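Local coordinates for protein transcriptional regulator I2 (Pseudomonas fluorescens A506, PDB 4MO7) that probably regulates transcription as a TetR-family DNA-binding protein and is also a superantigen associated with Crohn's disease, at residues T50-L55 with S65-F70; H86-M91 with G119-A124; Q152-V157 with I173-L178; T187-R190 with S194-L197. All coordinates share one frame; numbering follows the deposited sequence.

Interaction 1. Residues T50-L55 with S65-F70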
# COMPACT_ATOMS: atom_id res chain seq x y z
N THR A 50 5.85 23.89 13.61
CA THR A 50 6.97 24.76 13.24
C THR A 50 6.49 26.18 13.02
O THR A 50 5.82 26.51 12.03
CB THR A 50 7.72 24.24 11.98
OG1 THR A 50 8.21 22.93 12.24
CG2 THR A 50 8.87 25.16 11.67
N THR A 51 6.83 27.08 13.93
CA THR A 51 6.41 28.45 13.74
C THR A 51 7.33 29.23 12.82
O THR A 51 8.46 28.83 12.51
CB THR A 51 6.28 29.21 15.08
OG1 THR A 51 7.60 29.56 15.54
CG2 THR A 51 5.58 28.36 16.14
N VAL A 52 6.82 30.36 12.37
CA VAL A 52 7.59 31.28 11.58
C VAL A 52 8.77 31.77 12.43
O VAL A 52 9.86 32.06 11.92
CB VAL A 52 6.70 32.45 11.11
CG1 VAL A 52 7.53 33.61 10.61
CG2 VAL A 52 5.78 31.95 9.99
N ARG A 53 8.57 31.80 13.75
CA ARG A 53 9.64 32.21 14.64
C ARG A 53 10.76 31.16 14.62
O ARG A 53 11.93 31.51 14.38
CB ARG A 53 9.12 32.44 16.06
CG ARG A 53 10.23 32.81 17.04
CD ARG A 53 9.68 33.45 18.31
NE ARG A 53 10.75 33.93 19.18
CZ ARG A 53 11.21 35.18 19.18
NH1 ARG A 53 10.68 36.09 18.36
NH2 ARG A 53 12.18 35.53 20.01
N ASP A 54 10.38 29.90 14.84
CA ASP A 54 11.29 28.75 14.72
C ASP A 54 12.15 28.77 13.45
O ASP A 54 13.37 28.59 13.53
CB ASP A 54 10.48 27.44 14.80
CG ASP A 54 9.88 27.21 16.16
OD1 ASP A 54 10.38 27.81 17.13
OD2 ASP A 54 8.91 26.42 16.27
N LEU A 55 11.56 29.00 12.28
CA LEU A 55 12.34 28.98 11.05
C LEU A 55 13.33 30.14 11.00
O LEU A 55 14.44 30.00 10.51
CB LEU A 55 11.45 28.98 9.80
CG LEU A 55 12.10 28.70 8.45
CD1 LEU A 55 13.06 27.53 8.55
CD2 LEU A 55 11.02 28.41 7.43
N SER A 65 11.35 38.50 7.75
CA SER A 65 12.17 38.41 6.53
C SER A 65 11.93 37.07 5.80
O SER A 65 12.34 36.87 4.64
CB SER A 65 13.64 38.51 6.91
OG SER A 65 13.94 37.44 7.78
N ILE A 66 11.27 36.14 6.48
CA ILE A 66 11.07 34.84 5.81
C ILE A 66 10.27 35.13 4.55
O ILE A 66 10.56 34.63 3.45
CB ILE A 66 10.33 33.87 6.72
CG1 ILE A 66 11.30 33.29 7.75
CG2 ILE A 66 9.70 32.76 5.89
CD1 ILE A 66 10.60 32.93 9.04
N PHE A 67 9.34 36.07 4.71
CA PHE A 67 8.33 36.28 3.69
C PHE A 67 8.74 37.27 2.66
O PHE A 67 7.91 37.87 2.00
CB PHE A 67 7.05 36.69 4.37
CG PHE A 67 6.57 35.63 5.32
CD1 PHE A 67 6.07 34.44 4.82
CD2 PHE A 67 6.75 35.77 6.67
CE1 PHE A 67 5.68 33.45 5.67
CE2 PHE A 67 6.35 34.79 7.54
CZ PHE A 67 5.81 33.62 7.03
N HIS A 68 10.05 37.41 2.52
CA HIS A 68 10.61 38.04 1.34
C HIS A 68 10.88 37.01 0.23
O HIS A 68 10.99 37.37 -0.95
CB HIS A 68 11.89 38.79 1.68
CG HIS A 68 12.74 39.09 0.49
ND1 HIS A 68 13.74 38.25 0.07
CD2 HIS A 68 12.70 40.12 -0.39
CE1 HIS A 68 14.30 38.75 -1.02
NE2 HIS A 68 13.70 39.89 -1.31
N HIS A 69 10.98 35.73 0.59
CA HIS A 69 11.32 34.67 -0.38
C HIS A 69 10.18 33.74 -0.82
O HIS A 69 10.18 33.18 -1.93
CB HIS A 69 12.43 33.80 0.21
CG HIS A 69 13.78 34.22 -0.23
ND1 HIS A 69 14.25 33.96 -1.50
CD2 HIS A 69 14.74 34.94 0.39
CE1 HIS A 69 15.46 34.48 -1.64
NE2 HIS A 69 15.78 35.08 -0.50
N PHE A 70 9.20 33.59 0.08
CA PHE A 70 8.06 32.76 -0.19
C PHE A 70 6.87 33.61 0.18
O PHE A 70 6.98 34.49 1.05
CB PHE A 70 8.13 31.52 0.71
CG PHE A 70 9.33 30.66 0.43
CD1 PHE A 70 9.28 29.74 -0.57
CD2 PHE A 70 10.50 30.84 1.14
CE1 PHE A 70 10.37 28.96 -0.85
CE2 PHE A 70 11.60 30.05 0.89
CZ PHE A 70 11.54 29.13 -0.13
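Ile66 reaches across to Val52 and Leu55, with Phe67 beside it. Its CB carries two branches. CG2 turns back along its own segment and sits over the centre of the Phe67 ring, on one face. CG1 takes the other course. It stands anti to the carbonyl carbon (chi1 -78°), and this sends CD1 toward helix 52-59. That methyl tip meets three groups. Ile66 CD1 lies 3.1 Å from Val52 O, a tight approach of a methyl to a carbonyl oxygen. Ile66 CD1 also touches Val52 CG1 at 3.5 Å and, more loosely, Leu55 CB at 4.1 Å.

Phe67 comes at Val52 from the opposite direction. Phe67 CZ is 3.4 Å from Val52 CG2, which lies at the ring edge, near the plane. Val52 CG1 is 3.5 Å from Phe67 CE2. Both valine methyls therefore press on the rim of the ring. Ile76 of helix 73-97 packs against both Leu55 and Ile66.

The start of helix 52-59 is held by a capping box of Thr51 and Asp54. Asp54 N donates to Thr51 OG1 at 2.9 Å, nearly straight at 175°. The return bond, from Thr51 N to Asp54 OD2, is less certain. Packing of helix 52-59 against the segment that follows its turn belongs to the helix-turn-helix domain of TetR-family regulators.

Interaction 2. Residues H86-M91 with G119-A124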
# COMPACT_ATOMS: atom_id res chain seq x y z
N HIS A 86 12.04 17.07 -7.50
CA HIS A 86 12.99 17.48 -8.52
C HIS A 86 14.25 16.70 -8.34
O HIS A 86 14.83 16.21 -9.30
CB HIS A 86 13.31 18.97 -8.40
CG HIS A 86 12.44 19.83 -9.24
ND1 HIS A 86 11.83 20.97 -8.76
CD2 HIS A 86 12.06 19.72 -10.53
CE1 HIS A 86 11.11 21.52 -9.72
NE2 HIS A 86 11.23 20.78 -10.81
N TYR A 87 14.68 16.56 -7.08
CA TYR A 87 15.92 15.82 -6.83
C TYR A 87 15.78 14.35 -7.15
O TYR A 87 16.67 13.79 -7.83
CB TYR A 87 16.33 16.02 -5.37
CG TYR A 87 17.42 15.09 -4.87
CD1 TYR A 87 18.76 15.44 -4.96
CD2 TYR A 87 17.09 13.89 -4.24
CE1 TYR A 87 19.76 14.58 -4.48
CE2 TYR A 87 18.06 13.03 -3.77
CZ TYR A 87 19.39 13.37 -3.89
OH TYR A 87 20.33 12.49 -3.40
N ASN A 88 14.72 13.70 -6.67
CA ASN A 88 14.49 12.29 -7.02
C ASN A 88 14.46 12.12 -8.52
O ASN A 88 15.09 11.21 -9.06
CB ASN A 88 13.22 11.70 -6.36
CG ASN A 88 13.36 11.56 -4.83
OD1 ASN A 88 14.45 11.73 -4.28
ND2 ASN A 88 12.26 11.26 -4.15
N THR A 89 13.78 13.02 -9.23
CA THR A 89 13.68 12.82 -10.66
C THR A 89 15.03 13.00 -11.36
O THR A 89 15.34 12.28 -12.34
CB THR A 89 12.61 13.78 -11.27
OG1 THR A 89 11.35 13.60 -10.58
CG2 THR A 89 12.43 13.53 -12.69
N ALA A 90 15.81 13.99 -10.92
CA ALA A 90 17.13 14.26 -11.53
C ALA A 90 18.03 13.06 -11.34
O ALA A 90 18.77 12.66 -12.26
CB ALA A 90 17.79 15.47 -10.93
N MET A 91 17.92 12.45 -10.16
CA MET A 91 18.66 11.23 -9.84
C MET A 91 18.26 10.08 -10.74
O MET A 91 19.12 9.31 -11.22
CB MET A 91 18.43 10.82 -8.40
CG MET A 91 18.99 11.81 -7.44
SD MET A 91 20.55 11.23 -6.82
CE MET A 91 19.90 10.14 -5.56
N GLY A 119 13.79 5.89 2.84
CA GLY A 119 14.45 6.96 3.57
C GLY A 119 15.68 7.57 2.92
O GLY A 119 16.33 8.45 3.51
N GLY A 120 16.01 7.13 1.72
CA GLY A 120 16.81 7.95 0.83
C GLY A 120 15.91 9.14 0.49
O GLY A 120 14.72 9.17 0.88
N SER A 121 16.46 10.12 -0.20
CA SER A 121 15.80 11.43 -0.36
C SER A 121 15.54 12.18 0.97
O SER A 121 15.16 13.36 0.96
CB SER A 121 14.53 11.27 -1.19
OG SER A 121 14.81 10.49 -2.35
N GLY A 122 15.74 11.50 2.10
CA GLY A 122 15.83 12.14 3.41
C GLY A 122 14.62 12.85 4.02
O GLY A 122 13.46 12.42 3.88
N GLU A 123 14.91 13.95 4.73
CA GLU A 123 13.90 14.62 5.56
C GLU A 123 12.81 15.22 4.72
O GLU A 123 11.66 15.23 5.12
CB GLU A 123 14.53 15.71 6.45
CG GLU A 123 15.58 15.19 7.41
CD GLU A 123 16.88 14.87 6.68
OE1 GLU A 123 16.99 15.27 5.50
OE2 GLU A 123 17.79 14.25 7.28
N ALA A 124 13.17 15.73 3.55
CA ALA A 124 12.20 16.45 2.73
C ALA A 124 11.18 15.48 2.06
O ALA A 124 10.05 15.86 1.74
CB ALA A 124 12.88 17.31 1.73
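The Tyr87 ring has Ser121 OG at its edge, near the ring plane, 4.4 Å from Tyr87 CE2. One face of the ring is covered by Met91 CG of the same helix, one turn further on, 3.9 Å above the centre. The second flat group is the amide of Asn88, and it carries the polar part of the contact. Ser121 OG would donate to Asn88 OD1, but the modelled 2.3 Å between these two oxygens is too short for a normal hydrogen bond. The polar pairing is plausible, while its details are doubtful. Asn88 ND2 lies farther from the same hydroxyl, 3.2 Å from Ser121 OG. This nitrogen is hydrogen-bonded to a residue just outside the two segments.

Asn88 CG stands anti to its carbonyl carbon (chi1 -69°), which carries the amide off the helix to the serine.

The contact joins helix 73-97 to the loop before helix 122-130 in the all-helical TetR fold. Helix 73-97 runs on from the helix-turn-helix domain into the C-terminal domain. Residues 119-121 belong to the loop that leads into helix 122-130. Ser121 and Gly122 are both modelled with positive phi, in a stretch of backbone whose geometry is less sure.

Ser121 also touches Thr84, one helical turn before Asn88. Ser116 of helix 114-117 packs on both Asn88 and Ser121. Next to the contact, Ala124 packs on Val80 and Thr84 of helix 73-97 and on Ala39 of helix 30-45.

Interaction 3. Residues Q152-V157 with I173-L178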
# COMPACT_ATOMS: atom_id res chain seq x y z
N GLN A 152 5.95 9.96 -16.05
CA GLN A 152 6.21 9.83 -17.47
C GLN A 152 7.56 9.17 -17.74
O GLN A 152 7.71 8.45 -18.70
CB GLN A 152 6.10 11.22 -18.17
CG GLN A 152 4.66 11.72 -18.07
CD GLN A 152 4.39 12.89 -19.01
OE1 GLN A 152 5.34 13.61 -19.34
NE2 GLN A 152 3.13 13.06 -19.46
N ILE A 153 8.53 9.35 -16.86
CA ILE A 153 9.83 8.64 -17.03
C ILE A 153 9.62 7.11 -16.90
O ILE A 153 10.09 6.31 -17.74
CB ILE A 153 10.84 9.09 -15.98
CG1 ILE A 153 11.30 10.54 -16.22
CG2 ILE A 153 12.09 8.20 -16.04
CD1 ILE A 153 12.17 10.96 -15.04
N TRP A 154 8.85 6.72 -15.88
CA TRP A 154 8.47 5.30 -15.74
C TRP A 154 7.74 4.77 -16.95
O TRP A 154 8.05 3.66 -17.48
CB TRP A 154 7.58 5.07 -14.55
CG TRP A 154 8.27 4.94 -13.26
CD1 TRP A 154 8.55 5.90 -12.31
CD2 TRP A 154 8.82 3.72 -12.76
NE1 TRP A 154 9.22 5.34 -11.23
CE2 TRP A 154 9.40 3.99 -11.49
CE3 TRP A 154 8.89 2.42 -13.29
CZ2 TRP A 154 10.02 2.99 -10.72
CZ3 TRP A 154 9.48 1.42 -12.51
CH2 TRP A 154 10.05 1.73 -11.25
N LEU A 155 6.80 5.57 -17.46
CA LEU A 155 6.05 5.09 -18.61
C LEU A 155 6.94 5.00 -19.85
O LEU A 155 6.81 4.09 -20.63
CB LEU A 155 4.81 5.97 -18.91
CG LEU A 155 3.83 6.01 -17.73
CD1 LEU A 155 2.70 7.08 -17.95
CD2 LEU A 155 3.20 4.61 -17.48
N GLN A 156 7.85 5.94 -20.04
CA GLN A 156 8.82 5.82 -21.16
C GLN A 156 9.62 4.52 -21.11
O GLN A 156 9.66 3.77 -22.08
CB GLN A 156 9.77 7.02 -21.15
CG GLN A 156 10.97 6.97 -22.11
CD GLN A 156 10.54 7.03 -23.57
OE1 GLN A 156 9.48 7.62 -23.92
NE2 GLN A 156 11.34 6.41 -24.45
N VAL A 157 10.22 4.27 -19.96
CA VAL A 157 11.08 3.10 -19.76
C VAL A 157 10.30 1.79 -19.81
O VAL A 157 10.75 0.82 -20.46
CB VAL A 157 11.81 3.25 -18.45
CG1 VAL A 157 12.56 1.92 -17.97
CG2 VAL A 157 12.80 4.40 -18.57
N ILE A 173 -0.91 -0.37 -16.41
CA ILE A 173 -1.38 -1.20 -15.28
C ILE A 173 -0.14 -1.84 -14.62
O ILE A 173 -0.07 -1.94 -13.39
CB ILE A 173 -2.43 -2.27 -15.71
CG1 ILE A 173 -3.73 -1.57 -16.23
CG2 ILE A 173 -2.74 -3.23 -14.50
CD1 ILE A 173 -4.06 -0.26 -15.59
N THR A 174 0.84 -2.21 -15.44
CA THR A 174 2.10 -2.75 -14.89
C THR A 174 2.69 -1.71 -13.94
O THR A 174 3.15 -2.03 -12.82
CB THR A 174 3.10 -3.09 -15.99
OG1 THR A 174 2.57 -4.16 -16.77
CG2 THR A 174 4.42 -3.55 -15.39
N ARG A 175 2.64 -0.43 -14.34
CA ARG A 175 3.20 0.58 -13.43
C ARG A 175 2.37 0.72 -12.13
O ARG A 175 2.95 0.81 -11.03
CB ARG A 175 3.31 1.94 -14.15
CG ARG A 175 3.68 3.14 -13.24
CD ARG A 175 5.07 2.90 -12.54
NE ARG A 175 5.25 4.03 -11.58
CZ ARG A 175 6.02 4.00 -10.50
NH1 ARG A 175 6.69 2.88 -10.16
NH2 ARG A 175 6.03 5.05 -9.69
N ARG A 176 1.03 0.68 -12.24
CA ARG A 176 0.18 0.74 -11.04
C ARG A 176 0.50 -0.43 -10.08
O ARG A 176 0.53 -0.24 -8.88
CB ARG A 176 -1.27 0.61 -11.43
CG ARG A 176 -1.78 1.66 -12.43
CD ARG A 176 -1.99 2.92 -11.73
NE ARG A 176 -2.85 3.80 -12.54
CZ ARG A 176 -3.35 4.94 -12.07
NH1 ARG A 176 -4.12 5.72 -12.82
NH2 ARG A 176 -3.06 5.30 -10.83
N PHE A 177 0.72 -1.63 -10.61
CA PHE A 177 0.99 -2.80 -9.72
C PHE A 177 2.36 -2.61 -9.11
O PHE A 177 2.58 -2.87 -7.94
CB PHE A 177 1.04 -4.10 -10.58
CG PHE A 177 -0.34 -4.67 -10.98
CD1 PHE A 177 -1.47 -4.51 -10.21
CD2 PHE A 177 -0.45 -5.38 -12.17
CE1 PHE A 177 -2.75 -5.07 -10.63
CE2 PHE A 177 -1.66 -5.96 -12.60
CZ PHE A 177 -2.81 -5.79 -11.85
N LEU A 178 3.34 -2.20 -9.91
CA LEU A 178 4.70 -1.99 -9.39
C LEU A 178 4.77 -0.88 -8.34
O LEU A 178 5.47 -1.00 -7.30
CB LEU A 178 5.68 -1.73 -10.57
CG LEU A 178 7.17 -1.82 -10.32
CD1 LEU A 178 7.60 -3.21 -9.78
CD2 LEU A 178 7.91 -1.47 -11.63
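Arg175 NE, NH1 and NH2 are all held. NE pairs with Glu151 and NH2 with Glu113, both in salt bridges to residues outside the two segments, and NH1 has a further hydrogen bond. The guanidinium itself lies flat on Trp154. The carboxylates would help to fix the rotation of the group and to balance its buried charge.

The stack is a cation-pi contact. Arg175 CZ lies 3.4 Å from the centroid of the five-membered ring of Trp154, only 4° off the ring normal. The two planes are 10° apart. Arg175 NH1 extends over the indole and comes 3.2 Å from Trp154 CE2. The arginine chain leaves anti to its backbone N and bends at chi2, which lays the guanidinium over the indole face.

Leu178 CD2 meets the far end of the indole, 3.4 Å from Trp154 CZ3. Leu155 CD2 adds a looser touch on Arg175 CB.

Helix 137-163, which carries residues 152-157, crosses helix 171-183, which carries residues 173-178. The axes of these segments approach to 10.5 Å, with their directions 121° apart. Trp154 packs on Leu109 and Ile110 of helix 102-110, and Ile153 packs on helix 73-97. Ile173, Arg176 and Phe177 of helix 171-183 touch the second subunit.

Interaction 4. Residues T187-R190 with S194-L197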
# COMPACT_ATOMS: atom_id res chain seq x y z
N THR A 187 6.48 -2.07 4.84
CA THR A 187 5.78 -2.80 5.90
C THR A 187 6.54 -4.07 6.31
O THR A 187 6.23 -4.69 7.34
CB THR A 187 4.33 -3.20 5.52
OG1 THR A 187 4.35 -4.24 4.53
CG2 THR A 187 3.57 -2.00 4.94
N TRP A 188 7.53 -4.47 5.51
CA TRP A 188 8.16 -5.75 5.76
C TRP A 188 9.67 -5.83 5.57
O TRP A 188 10.26 -6.79 6.04
CB TRP A 188 7.48 -6.86 4.95
CG TRP A 188 7.63 -6.72 3.44
CD1 TRP A 188 6.75 -6.12 2.58
CD2 TRP A 188 8.70 -7.24 2.64
NE1 TRP A 188 7.24 -6.19 1.29
CE2 TRP A 188 8.41 -6.91 1.30
CE3 TRP A 188 9.86 -7.97 2.92
CZ2 TRP A 188 9.24 -7.30 0.23
CZ3 TRP A 188 10.70 -8.33 1.87
CH2 TRP A 188 10.38 -7.98 0.53
N PHE A 189 10.30 -4.86 4.87
CA PHE A 189 11.71 -5.05 4.46
C PHE A 189 12.64 -5.09 5.67
O PHE A 189 13.59 -5.87 5.67
CB PHE A 189 12.16 -3.95 3.46
CG PHE A 189 13.62 -4.04 3.01
CD1 PHE A 189 14.05 -5.07 2.21
CD2 PHE A 189 14.52 -3.07 3.38
CE1 PHE A 189 15.35 -5.13 1.78
CE2 PHE A 189 15.83 -3.15 2.99
CZ PHE A 189 16.25 -4.18 2.17
N ARG A 190 12.36 -4.27 6.68
CA ARG A 190 13.20 -4.29 7.91
C ARG A 190 13.13 -5.62 8.67
O ARG A 190 14.16 -6.10 9.15
CB ARG A 190 12.88 -3.12 8.86
CG ARG A 190 13.67 -1.81 8.58
CD ARG A 190 13.85 -0.99 9.87
NE ARG A 190 14.18 0.43 9.64
CZ ARG A 190 13.37 1.45 9.92
NH1 ARG A 190 12.17 1.24 10.44
NH2 ARG A 190 13.77 2.70 9.70
N SER A 194 18.30 -9.76 6.48
CA SER A 194 19.49 -10.01 5.68
C SER A 194 19.34 -9.68 4.17
O SER A 194 20.27 -9.87 3.38
CB SER A 194 19.84 -11.48 5.82
OG SER A 194 18.82 -12.27 5.22
N LEU A 195 18.16 -9.20 3.77
CA LEU A 195 17.92 -8.84 2.37
C LEU A 195 18.38 -7.40 2.17
O LEU A 195 18.00 -6.49 2.96
CB LEU A 195 16.43 -8.98 2.05
CG LEU A 195 15.94 -8.80 0.63
CD1 LEU A 195 16.42 -9.92 -0.27
CD2 LEU A 195 14.40 -8.75 0.68
N THR A 196 19.21 -7.17 1.15
CA THR A 196 19.68 -5.81 0.91
C THR A 196 18.75 -5.14 -0.09
O THR A 196 17.97 -5.82 -0.75
CB THR A 196 21.06 -5.77 0.31
OG1 THR A 196 20.97 -6.28 -1.01
CG2 THR A 196 22.02 -6.67 1.13
N LEU A 197 18.86 -3.82 -0.23
CA LEU A 197 17.95 -3.11 -1.12
C LEU A 197 18.25 -3.47 -2.56
O LEU A 197 17.36 -3.56 -3.42
CB LEU A 197 18.11 -1.60 -0.92
CG LEU A 197 16.91 -0.92 -1.57
CD1 LEU A 197 16.21 -0.00 -0.57
CD2 LEU A 197 17.33 -0.21 -2.87
O HOH W 1 16.60 -6.60 5.06
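In the C-terminal domain of this TetR-family protein, a short turn joins helix 189-192 to helix 197-208, and Phe189 packs across it on Leu195. Thr196 is the N-cap of the second helix, its OG1 bonded to Glu199 N.

Phe189 CG stands anti to the backbone N (chi1 178°), which carries the ring into the turn. Phe189 CE1 lies 3.9 Å from Leu195 CG, and the two side chains cross at about a right angle. The tip of the ring is pressed against backbone. Phe189 CZ comes 3.0 Å from Leu195 O, a close approach, and 3.5 Å from Thr196 C, which lies at the ring edge. Leu197 CB is a looser neighbour of the same CZ.

Trp188 adds a second aromatic contact: Trp188 CZ3 is 3.9 Å from Leu195 CD2. Leu200 of helix 197-208 packs on Trp188, Phe189 and Leu195 together. Trp188 also touches Arg176 of the second subunit.

One water bridges the two segments. It donates to Phe189 O at 3.2 Å and, by a short bond, to Leu195 O at 2.5 Å. The water oxygen sits 3.7 Å above one face of the Phe189 ring, offset toward the rim.

The four contacts follow one another along the chain. Interaction 3 is buried, interaction 1 partly so, and interactions 2 and 4 lie at the surface. Chemistry follows place. The core contact pairs a charge with an aromatic face, and interaction 1 is apolar. Interaction 2 is a small serine-asparagine contact whose modelled distance is doubtful. Interaction 4 mixes aromatic packing with a bridging water. Interactions 2 and 3 touch directly, Thr89 CG2 to Ile153 CD1 at 3.5 Å, where helices 73-97 and 137-163 meet. Helix 73-97 also packs on interaction 1. Interaction 1 lies in the helix-turn-helix region, which probably binds DNA, its centre about 38 Å from that of interaction 3. Interactions 3 and 4 both reach the second subunit.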